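Local coordinates for ATP-dependent DNA helicase PIF1 (Candida albicans, PDB 7OTJ), which couples ATP hydrolysis to 5'-3' unwinding of DNA, probably including G-quadruplexes and forked RNA-DNA hybrids, and probably helps keep the nuclear and mitochondrial genomes stable, at residues H115-L120 and S173-E178. Numbering follows the deposited sequence.
Sequences HLLNKL and SSAWKE
Asn118 reaches from helix 115-120 to the first turn of helix 174-178, where its OD1 takes the backbone N-H of Ala175. The bond, 2.8 Å from Ala175 N to Asn118 OD1, is fairly straight at the hydrogen and arrives nearly along the C=O axis (165°). Asn118 CG lies anti to the carbonyl carbon, beside the backbone N (chi1 -79°); the CB bond points neither to nor from the partner helix, but the OD1 end of the amide comes nearer. The amide group lies against the CB of Ser173, 3.3 Å from Asn118 OD1, and Ala175 CB comes about as near this oxygen. Ser173 is the N-cap of the same helix: its OG accepts the N-H of Trp176 at 2.9 Å from Trp176 N to Ser173 OG, and also bonds Ala170 O. Next to the polar grip, the CB bond of Leu117 points toward the partner helix. Leu117 CG, anti to the backbone N, meets Ala175 CB at 4.1 Å. The Leu117 CD2 branch goes further, lying 3.5 Å from Ser173 OG and touching the edge of the Trp176 indole, near the ring plane, at CE3. Phe22 packs edge-to-face with the indole, and Phe134 also touches Leu117. The segment axes, 8.7 Å apart at closest approach, are inclined at 65°, with small Ala175 facing Leu117 and Asn118 where the backbones come nearest. Both helices belong to the PIF1-like helicase region, the P-loop NTPase part of the chain; the Trp176 side chain is about 14 Å from the bound tetrafluoroaluminate, and the nearest atom of the contact about 7 Å from the bound nucleic acid. Two side-chain oxygens thus satisfy successive first-turn amides: Ser173 caps Trp176 from within its own segment, while Asn118 accepts the N-H of Ala175 from the neighbouring helix, beside a largely buried apolar patch.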
ATOM      1  N   HIS A 115      -8.043  -5.533  16.807  1.00 51.75           N
ATOM      2  CA  HIS A 115      -7.886  -6.911  17.257  1.00 51.09           C
ATOM      3  C   HIS A 115      -6.572  -7.489  16.756  1.00 58.43           C
ATOM      4  O   HIS A 115      -5.903  -8.240  17.476  1.00 55.56           O
ATOM      5  CB  HIS A 115      -9.061  -7.767  16.792  1.00 48.14           C
ATOM      6  CG  HIS A 115     -10.380  -7.317  17.332  1.00 56.92           C
ATOM      7  ND1 HIS A 115     -10.666  -7.303  18.680  1.00 57.89           N
ATOM      8  CD2 HIS A 115     -11.492  -6.863  16.705  1.00 64.74           C
ATOM      9  CE1 HIS A 115     -11.898  -6.862  18.861  1.00 62.55           C
ATOM     10  NE2 HIS A 115     -12.421  -6.588  17.678  1.00 71.58           N
ATOM     11  N   LEU A 116      -6.170  -7.130  15.535  1.00 55.19           N
ATOM     12  CA  LEU A 116      -4.858  -7.549  15.062  1.00 53.92           C
ATOM     13  C   LEU A 116      -3.763  -6.955  15.935  1.00 54.09           C
ATOM     14  O   LEU A 116      -2.796  -7.641  16.290  1.00 52.62           O
ATOM     15  CB  LEU A 116      -4.662  -7.124  13.609  1.00 42.49           C
ATOM     16  CG  LEU A 116      -3.398  -7.655  12.940  1.00 44.67           C
ATOM     17  CD1 LEU A 116      -3.553  -9.131  12.606  1.00 43.36           C
ATOM     18  CD2 LEU A 116      -3.072  -6.844  11.699  1.00 43.06           C
ATOM     19  N   LEU A 117      -3.916  -5.686  16.314  1.00 48.12           N
ATOM     20  CA  LEU A 117      -2.899  -5.017  17.112  1.00 51.77           C
ATOM     21  C   LEU A 117      -2.770  -5.645  18.496  1.00 49.70           C
ATOM     22  O   LEU A 117      -1.667  -5.704  19.051  1.00 45.31           O
ATOM     23  CB  LEU A 117      -3.224  -3.529  17.212  1.00 50.75           C
ATOM     24  CG  LEU A 117      -2.051  -2.664  17.659  1.00 52.26           C
ATOM     25  CD1 LEU A 117      -0.954  -2.653  16.593  1.00 39.06           C
ATOM     26  CD2 LEU A 117      -2.515  -1.255  18.011  1.00 48.79           C
ATOM     27  N   ASN A 118      -3.889  -6.105  19.071  1.00 54.06           N
ATOM     28  CA  ASN A 118      -3.850  -6.775  20.370  1.00 47.78           C
ATOM     29  C   ASN A 118      -3.127  -8.115  20.289  1.00 48.74           C
ATOM     30  O   ASN A 118      -2.399  -8.491  21.217  1.00 56.96           O
ATOM     31  CB  ASN A 118      -5.270  -6.969  20.905  1.00 46.58           C
ATOM     32  CG  ASN A 118      -5.849  -5.699  21.511  1.00 48.53           C
ATOM     33  OD1 ASN A 118      -5.113  -4.807  21.925  1.00 55.02           O
ATOM     34  ND2 ASN A 118      -7.176  -5.621  21.581  1.00 47.98           N
ATOM     35  N   LYS A 119      -3.309  -8.846  19.186  1.00 45.38           N
ATOM     36  CA  LYS A 119      -2.549 -10.075  18.977  1.00 47.76           C
ATOM     37  C   LYS A 119      -1.064  -9.773  18.831  1.00 51.38           C
ATOM     38  O   LYS A 119      -0.221 -10.426  19.454  1.00 52.26           O
ATOM     39  CB  LYS A 119      -3.064 -10.820  17.744  1.00 50.73           C
ATOM     40  CG  LYS A 119      -4.500 -11.310  17.848  1.00 59.44           C
ATOM     41  CD  LYS A 119      -4.916 -12.068  16.596  1.00 48.29           C
ATOM     42  CE  LYS A 119      -6.208 -12.830  16.822  1.00 53.65           C
ATOM     43  NZ  LYS A 119      -6.591 -13.619  15.622  1.00 66.18           N
ATOM     44  N   LEU A 120      -0.726  -8.776  18.011  1.00 55.89           N
ATOM     45  CA  LEU A 120       0.674  -8.391  17.865  1.00 52.53           C
ATOM     46  C   LEU A 120       1.279  -8.022  19.211  1.00 49.41           C
ATOM     47  O   LEU A 120       2.435  -8.359  19.489  1.00 51.95           O
ATOM     48  CB  LEU A 120       0.798  -7.227  16.885  1.00 43.91           C
ATOM     49  CG  LEU A 120       0.508  -7.576  15.423  1.00 46.61           C
ATOM     50  CD1 LEU A 120       0.339  -6.322  14.575  1.00 39.97           C
ATOM     51  CD2 LEU A 120       1.615  -8.460  14.872  1.00 41.35           C
ATOM     52  N   SER A 173      -7.972  -0.426  20.777  1.00 45.66           N
ATOM     53  CA  SER A 173      -7.363  -1.624  21.330  1.00 49.38           C
ATOM     54  C   SER A 173      -6.696  -1.336  22.670  1.00 53.95           C
ATOM     55  O   SER A 173      -6.181  -0.241  22.918  1.00 53.01           O
ATOM     56  CB  SER A 173      -6.343  -2.208  20.352  1.00 46.51           C
ATOM     57  OG  SER A 173      -5.204  -1.378  20.221  1.00 46.72           O
ATOM     58  N   SER A 174      -6.690  -2.350  23.535  1.00 50.79           N
ATOM     59  CA  SER A 174      -5.912  -2.245  24.760  1.00 48.22           C
ATOM     60  C   SER A 174      -4.434  -2.063  24.445  1.00 51.99           C
ATOM     61  O   SER A 174      -3.737  -1.330  25.156  1.00 51.27           O
ATOM     62  CB  SER A 174      -6.130  -3.485  25.626  1.00 49.83           C
ATOM     63  OG  SER A 174      -5.393  -3.396  26.828  1.00 82.33           O
ATOM     64  N   ALA A 175      -3.958  -2.667  23.351  1.00 45.37           N
ATOM     65  CA  ALA A 175      -2.564  -2.502  22.953  1.00 45.91           C
ATOM     66  C   ALA A 175      -2.238  -1.036  22.718  1.00 53.22           C
ATOM     67  O   ALA A 175      -1.236  -0.520  23.227  1.00 52.68           O
ATOM     68  CB  ALA A 175      -2.276  -3.323  21.697  1.00 43.12           C
ATOM     69  N   TRP A 176      -3.086  -0.347  21.952  1.00 44.94           N
ATOM     70  CA  TRP A 176      -2.865   1.065  21.667  1.00 43.63           C
ATOM     71  C   TRP A 176      -2.774   1.881  22.950  1.00 43.91           C
ATOM     72  O   TRP A 176      -1.860   2.697  23.117  1.00 42.93           O
ATOM     73  CB  TRP A 176      -3.998   1.586  20.784  1.00 45.00           C
ATOM     74  CG  TRP A 176      -3.872   3.005  20.362  1.00 41.51           C
ATOM     75  CD1 TRP A 176      -4.219   4.113  21.082  1.00 42.33           C
ATOM     76  CD2 TRP A 176      -3.390   3.480  19.100  1.00 40.80           C
ATOM     77  NE1 TRP A 176      -3.966   5.253  20.347  1.00 41.61           N
ATOM     78  CE2 TRP A 176      -3.459   4.888  19.127  1.00 40.31           C
ATOM     79  CE3 TRP A 176      -2.902   2.851  17.950  1.00 39.21           C
ATOM     80  CZ2 TRP A 176      -3.057   5.669  18.052  1.00 39.39           C
ATOM     81  CZ3 TRP A 176      -2.506   3.632  16.882  1.00 38.33           C
ATOM     82  CH2 TRP A 176      -2.585   5.024  16.942  1.00 42.65           C
ATOM     83  N   LYS A 177      -3.712   1.665  23.874  1.00 45.82           N
ATOM     84  CA  LYS A 177      -3.816   2.542  25.034  1.00 48.08           C
ATOM     85  C   LYS A 177      -2.637   2.382  25.987  1.00 49.90           C
ATOM     86  O   LYS A 177      -2.248   3.348  26.652  1.00 52.22           O
ATOM     87  CB  LYS A 177      -5.136   2.286  25.759  1.00 47.85           C
ATOM     88  CG  LYS A 177      -6.343   2.464  24.865  1.00 47.82           C
ATOM     89  CD  LYS A 177      -7.647   2.253  25.615  1.00 61.60           C
ATOM     90  CE  LYS A 177      -8.844   2.392  24.682  1.00 52.20           C
ATOM     91  NZ  LYS A 177     -10.131   2.128  25.377  1.00 70.96           N
ATOM     92  N   GLU A 178      -2.060   1.188  26.075  1.00 46.17           N
ATOM     93  CA  GLU A 178      -0.934   0.982  26.974  1.00 54.20           C
ATOM     94  C   GLU A 178       0.413   1.269  26.318  1.00 55.22           C
ATOM     95  O   GLU A 178       1.402   1.451  27.034  1.00 45.78           O
ATOM     96  CB  GLU A 178      -0.952  -0.447  27.534  1.00 47.40           C
ATOM     97  CG  GLU A 178      -0.432  -1.491  26.582  1.00 50.25           C
ATOM     98  CD  GLU A 178      -0.290  -2.844  27.233  1.00 55.50           C
ATOM     99  OE1 GLU A 178      -0.635  -2.976  28.428  1.00 75.03           O
ATOM    100  OE2 GLU A 178       0.170  -3.781  26.550  1.00 62.76           O
TER